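Nitrosopumilus output domain-containing protein (Pyrococcus horikoshii, PDB 2P9X) is of unknown function but binds zinc ions and forms an all-helical Nitrosopumilus output domain that assembles as a tetramer. Local coordinates at residues A25-H30 with S37-A42; A29-T34 with K50-K55. All blocks are in the same frame, centred on the assembly; numbering follows the deposited sequence.

Contact 1 of 2, residues A25-H30 with S37-A42; sequences AVLEAH and SGIELA
Leu-27 and Ile-39 make the apolar part of this contact between helix 23-35 and the loop that leads from its end into helix 41-44. Leu-27 CD2 lies 3.6 Å from Ile-39 CD1, and the two side chains meet at about a right angle. With CG1 turned anti to its own carbonyl carbon (chi1 -64°), Ile-39 sends CD1 back to the helix. The same residue rests on Ile-12 and Leu-16 of helix 3-19, while Leu-27 reaches Val-53 and Leu-56 of helix 46-57.

Glu-28, extended beyond CG, crosses Ile-39 at about a right angle, and its OE2 comes within 3.5 Å of Ile-39 CG1. The polar links are carried by water. One water donates to Glu-28 OE2 at 2.7 Å and accepts from Ile-39 N at 2.9 Å, tying the carboxylate to the loop backbone. A second donates both to Glu-28 O at 2.7 Å and to Ser-37 O at 2.8 Å, joining the helix backbone to the loop.

A type I turn from Gly-38 to Leu-41 carries Ile-39 at its second position, and Ala-42 N bonds to Ile-39 O.

Glu-28 and Glu-24 are zinc ligands in a structure of this protein. Here their carboxylates lie close without that metal, and the like charges would probably raise the proton affinity of one of them; the contact thus joins an apolar pair to an acidic group linked to the loop through water.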
loop_
_atom_site.group_PDB
_atom_site.type_symbol
_atom_site.label_atom_id
_atom_site.label_comp_id
_atom_site.label_asym_id
_atom_site.label_seq_id
_atom_site.Cartn_x
_atom_site.Cartn_y
_atom_site.Cartn_z
ATOM N N ALA A 25 6.958 2.673 14.176
ATOM C CA ALA A 25 7.866 3.714 13.696
ATOM C C ALA A 25 7.417 4.296 12.365
ATOM O O ALA A 25 7.507 5.504 12.140
ATOM C CB ALA A 25 9.267 3.155 13.558
ATOM N N VAL A 26 6.943 3.437 11.471
ATOM C CA VAL A 26 6.503 3.897 10.160
ATOM C C VAL A 26 5.267 4.785 10.251
ATOM O O VAL A 26 5.237 5.882 9.684
ATOM C CB VAL A 26 6.243 2.691 9.230
ATOM C CG1 VAL A 26 5.549 3.134 7.949
ATOM C CG2 VAL A 26 7.578 2.025 8.900
ATOM N N LEU A 27 4.243 4.331 10.963
ATOM C CA LEU A 27 3.043 5.153 11.073
ATOM C C LEU A 27 3.344 6.450 11.821
ATOM O O LEU A 27 2.863 7.512 11.443
ATOM C CB LEU A 27 1.919 4.384 11.781
ATOM C CG LEU A 27 0.596 5.140 11.972
ATOM C CD1 LEU A 27 0.087 5.706 10.654
ATOM C CD2 LEU A 27 -0.429 4.173 12.569
ATOM N N GLU A 28 4.148 6.374 12.875
ATOM C CA GLU A 28 4.464 7.584 13.625
ATOM C C GLU A 28 5.261 8.583 12.792
ATOM O O GLU A 28 5.068 9.787 12.911
ATOM C CB GLU A 28 5.193 7.231 14.918
ATOM C CG GLU A 28 4.200 6.946 16.033
ATOM C CD GLU A 28 4.767 6.127 17.157
ATOM O OE1 GLU A 28 5.972 5.796 17.118
ATOM O OE2 GLU A 28 3.990 5.791 18.080
ATOM N N ALA A 29 6.145 8.091 11.935
ATOM C CA ALA A 29 6.906 9.004 11.085
ATOM C C ALA A 29 5.943 9.723 10.147
ATOM O O ALA A 29 6.078 10.919 9.890
ATOM C CB ALA A 29 7.938 8.234 10.276
ATOM N N HIS A 30 4.978 8.976 9.620
ATOM C CA HIS A 30 3.977 9.528 8.716
ATOM C C HIS A 30 3.106 10.575 9.406
ATOM O O HIS A 30 2.892 11.658 8.874
ATOM C CB HIS A 30 3.099 8.400 8.182
ATOM C CG HIS A 30 1.973 8.868 7.318
ATOM N ND1 HIS A 30 2.169 9.427 6.073
ATOM C CD2 HIS A 30 0.633 8.834 7.508
ATOM C CE1 HIS A 30 0.999 9.713 5.531
ATOM N NE2 HIS A 30 0.050 9.363 6.382
ATOM N N SER A 37 1.510 15.059 14.560
ATOM C CA SER A 37 0.740 14.375 15.590
ATOM C C SER A 37 1.265 12.974 15.838
ATOM O O SER A 37 2.038 12.438 15.041
ATOM C CB SER A 37 -0.729 14.268 15.174
ATOM O OG SER A 37 -1.312 15.545 14.992
ATOM N N GLY A 38 0.829 12.393 16.952
ATOM C CA GLY A 38 1.205 11.036 17.308
ATOM C C GLY A 38 -0.021 10.142 17.203
ATOM O O GLY A 38 -1.067 10.576 16.707
ATOM N N ILE A 39 0.098 8.906 17.681
ATOM C CA ILE A 39 -0.994 7.934 17.623
ATOM C C ILE A 39 -2.222 8.376 18.411
ATOM O O ILE A 39 -3.337 7.907 18.157
ATOM C CB ILE A 39 -0.520 6.542 18.136
ATOM C CG1 ILE A 39 0.559 5.990 17.202
ATOM C CG2 ILE A 39 -1.684 5.552 18.176
ATOM C CD1 ILE A 39 0.061 5.711 15.805
ATOM N N GLU A 40 -2.017 9.284 19.361
ATOM C CA GLU A 40 -3.122 9.782 20.174
ATOM C C GLU A 40 -4.159 10.496 19.305
ATOM O O GLU A 40 -5.264 10.802 19.755
ATOM C CB GLU A 40 -2.596 10.732 21.255
ATOM C CG GLU A 40 -1.708 11.855 20.739
ATOM C CD GLU A 40 -0.243 11.454 20.568
ATOM O OE1 GLU A 40 0.073 10.246 20.622
ATOM O OE2 GLU A 40 0.594 12.364 20.387
ATOM N N LEU A 41 -3.797 10.772 18.055
ATOM C CA LEU A 41 -4.708 11.427 17.121
ATOM C C LEU A 41 -5.940 10.557 16.892
ATOM O O LEU A 41 -7.011 11.061 16.553
ATOM C CB LEU A 41 -4.010 11.663 15.776
ATOM C CG LEU A 41 -4.853 12.332 14.687
ATOM C CD1 LEU A 41 -5.205 13.755 15.112
ATOM C CD2 LEU A 41 -4.073 12.352 13.376
ATOM N N ALA A 42 -5.781 9.243 17.060
ATOM C CA ALA A 42 -6.892 8.315 16.865
ATOM C C ALA A 42 -8.044 8.677 17.793
ATOM O O ALA A 42 -9.210 8.576 17.417
ATOM C CB ALA A 42 -6.435 6.885 17.116
HETATM O O HOH W 1 4.028 10.504 15.267
HETATM O O HOH W 2 2.781 8.204 18.540
#

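Contact 2 of 2, residues A29-T34 with K50-K55; sequences AHLRAT and KEAVSK
Two helices of the all-helical domain, 23-35 and 46-57, cross steeply here, the axes of 29-34 and 50-55 standing 109° apart and 10.3 Å away at closest approach. His-30 NE2 donates to Ala-52 O over 2.8 Å. The bond is bent, 134° at the hydrogen: the acceptor lies tilted from the ring plane, and the nitrogen sits above the carbonyl plane. CG anti to the backbone N (chi1 176°) swings the imidazole out to helix 46-57, where Lys-55 CB also meets its edge. Thr-34 OG1 lies 4.1 Å above one ring face, over the centre, and donates to His-30 O, which also accepts from Thr-34 N on the other face of its plane.

Beside the polar link, Leu-31 CD2 packs against Ala-52 CB at 3.5 Å.

His-30 ND1 is hydrogen-bonded to Tyr-60 OH of the third subunit. Replacing the histidine by a leucine would probably leave Ala-52 O and that tyrosine hydroxyl without their ring-nitrogen partner, weakening both the helix crossing and the subunit contact. With both its nitrogens engaged, the buried imidazole is held against rotation and links the helix pair to the tetramer interface.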
loop_
_atom_site.group_PDB
_atom_site.type_symbol
_atom_site.label_atom_id
_atom_site.label_comp_id
_atom_site.label_asym_id
_atom_site.label_seq_id
_atom_site.Cartn_x
_atom_site.Cartn_y
_atom_site.Cartn_z
ATOM N N ALA A 29 6.145 8.091 11.935
ATOM C CA ALA A 29 6.906 9.004 11.085
ATOM C C ALA A 29 5.943 9.723 10.147
ATOM O O ALA A 29 6.078 10.919 9.890
ATOM C CB ALA A 29 7.938 8.234 10.276
ATOM N N HIS A 30 4.978 8.976 9.620
ATOM C CA HIS A 30 3.977 9.528 8.716
ATOM C C HIS A 30 3.106 10.575 9.406
ATOM O O HIS A 30 2.892 11.658 8.874
ATOM C CB HIS A 30 3.099 8.400 8.182
ATOM C CG HIS A 30 1.973 8.868 7.318
ATOM N ND1 HIS A 30 2.169 9.427 6.073
ATOM C CD2 HIS A 30 0.633 8.834 7.508
ATOM C CE1 HIS A 30 0.999 9.713 5.531
ATOM N NE2 HIS A 30 0.050 9.363 6.382
ATOM N N LEU A 31 2.607 10.260 10.596
ATOM C CA LEU A 31 1.753 11.212 11.313
ATOM C C LEU A 31 2.513 12.454 11.743
ATOM O O LEU A 31 1.964 13.551 11.758
ATOM C CB LEU A 31 1.123 10.551 12.544
ATOM C CG LEU A 31 0.168 9.391 12.249
ATOM C CD1 LEU A 31 -0.249 8.758 13.573
ATOM C CD2 LEU A 31 -1.053 9.887 11.475
ATOM N N ARG A 32 3.776 12.275 12.110
ATOM C CA ARG A 32 4.613 13.389 12.545
ATOM C C ARG A 32 4.871 14.339 11.386
ATOM O O ARG A 32 4.708 15.554 11.513
ATOM C CB ARG A 32 5.954 12.866 13.067
ATOM C CG ARG A 32 6.808 13.892 13.801
ATOM C CD ARG A 32 6.585 13.808 15.308
ATOM N NE ARG A 32 5.653 14.816 15.803
ATOM C CZ ARG A 32 5.000 14.732 16.958
ATOM N NH1 ARG A 32 5.162 13.681 17.748
ATOM N NH2 ARG A 32 4.198 15.715 17.331
ATOM N N ALA A 33 5.271 13.778 10.251
ATOM C CA ALA A 33 5.580 14.580 9.072
ATOM C C ALA A 33 4.383 15.249 8.403
ATOM O O ALA A 33 4.502 16.364 7.886
ATOM C CB ALA A 33 6.333 13.720 8.050
ATOM N N THR A 34 3.226 14.598 8.420
ATOM C CA THR A 34 2.058 15.158 7.754
ATOM C C THR A 34 1.079 15.934 8.621
ATOM O O THR A 34 0.373 16.811 8.116
ATOM C CB THR A 34 1.273 14.061 6.996
ATOM O OG1 THR A 34 0.681 13.152 7.935
ATOM C CG2 THR A 34 2.210 13.286 6.069
ATOM N N LYS A 50 -7.968 8.256 10.534
ATOM C CA LYS A 50 -8.320 7.308 9.485
ATOM C C LYS A 50 -7.853 7.824 8.130
ATOM O O LYS A 50 -7.293 7.075 7.329
ATOM C CB LYS A 50 -9.833 7.074 9.469
ATOM C CG LYS A 50 -10.281 6.060 10.509
ATOM C CD LYS A 50 -11.800 5.911 10.548
ATOM C CE LYS A 50 -12.412 5.946 9.160
ATOM N NZ LYS A 50 -13.607 5.058 9.056
ATOM N N GLU A 51 -8.079 9.110 7.886
ATOM C CA GLU A 51 -7.671 9.734 6.634
ATOM C C GLU A 51 -6.156 9.617 6.464
ATOM O O GLU A 51 -5.674 9.300 5.379
ATOM C CB GLU A 51 -8.072 11.217 6.626
ATOM C CG GLU A 51 -7.579 11.989 5.408
ATOM C CD GLU A 51 -7.833 13.489 5.511
ATOM O OE1 GLU A 51 -8.404 13.936 6.530
ATOM O OE2 GLU A 51 -7.454 14.220 4.569
ATOM N N ALA A 52 -5.417 9.864 7.544
ATOM C CA ALA A 52 -3.957 9.796 7.505
ATOM C C ALA A 52 -3.439 8.401 7.187
ATOM O O ALA A 52 -2.508 8.248 6.408
ATOM C CB ALA A 52 -3.365 10.276 8.834
ATOM N N VAL A 53 -4.021 7.376 7.805
ATOM C CA VAL A 53 -3.581 6.015 7.533
ATOM C C VAL A 53 -3.906 5.652 6.083
ATOM O O VAL A 53 -3.142 4.945 5.424
ATOM C CB VAL A 53 -4.264 5.006 8.484
ATOM C CG1 VAL A 53 -3.780 3.593 8.186
ATOM C CG2 VAL A 53 -3.974 5.389 9.926
ATOM N N SER A 54 -5.043 6.131 5.586
ATOM C CA SER A 54 -5.433 5.852 4.210
ATOM C C SER A 54 -4.418 6.487 3.258
ATOM O O SER A 54 -4.105 5.923 2.215
ATOM C CB SER A 54 -6.832 6.407 3.918
ATOM O OG SER A 54 -7.262 6.016 2.620
ATOM N N LYS A 55 -3.894 7.652 3.623
ATOM C CA LYS A 55 -2.904 8.308 2.769
ATOM C C LYS A 55 -1.578 7.552 2.772
ATOM O O LYS A 55 -0.815 7.614 1.813
ATOM C CB LYS A 55 -2.691 9.756 3.207
ATOM C CG LYS A 55 -3.735 10.697 2.631
ATOM C CD LYS A 55 -3.724 12.051 3.304
ATOM C CE LYS A 55 -4.808 12.942 2.712
ATOM N NZ LYS A 55 -4.891 14.250 3.415
#

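From the N terminus, helix 3-19 comes first, then helix 23-35, from which both contacts start. Contact 1 closes the shorter loop, folding 37-42 back on the helix after a gap of six residues. Contact 2 closes a longer one: its first segment begins within the first segment of contact 1, and its second follows helix 41-44, so the two loops overlap without one enclosing the other. Their centres are 7 Å apart. Leu-31 bridges them, its CD1 3.8 Å from Ile-39 CD1, and Ser-37 N probably hydrogen-bonds to Leu-31 O. Together they tie helix 23-35 to the connection after it and to helix 46-57, beside the second subunit.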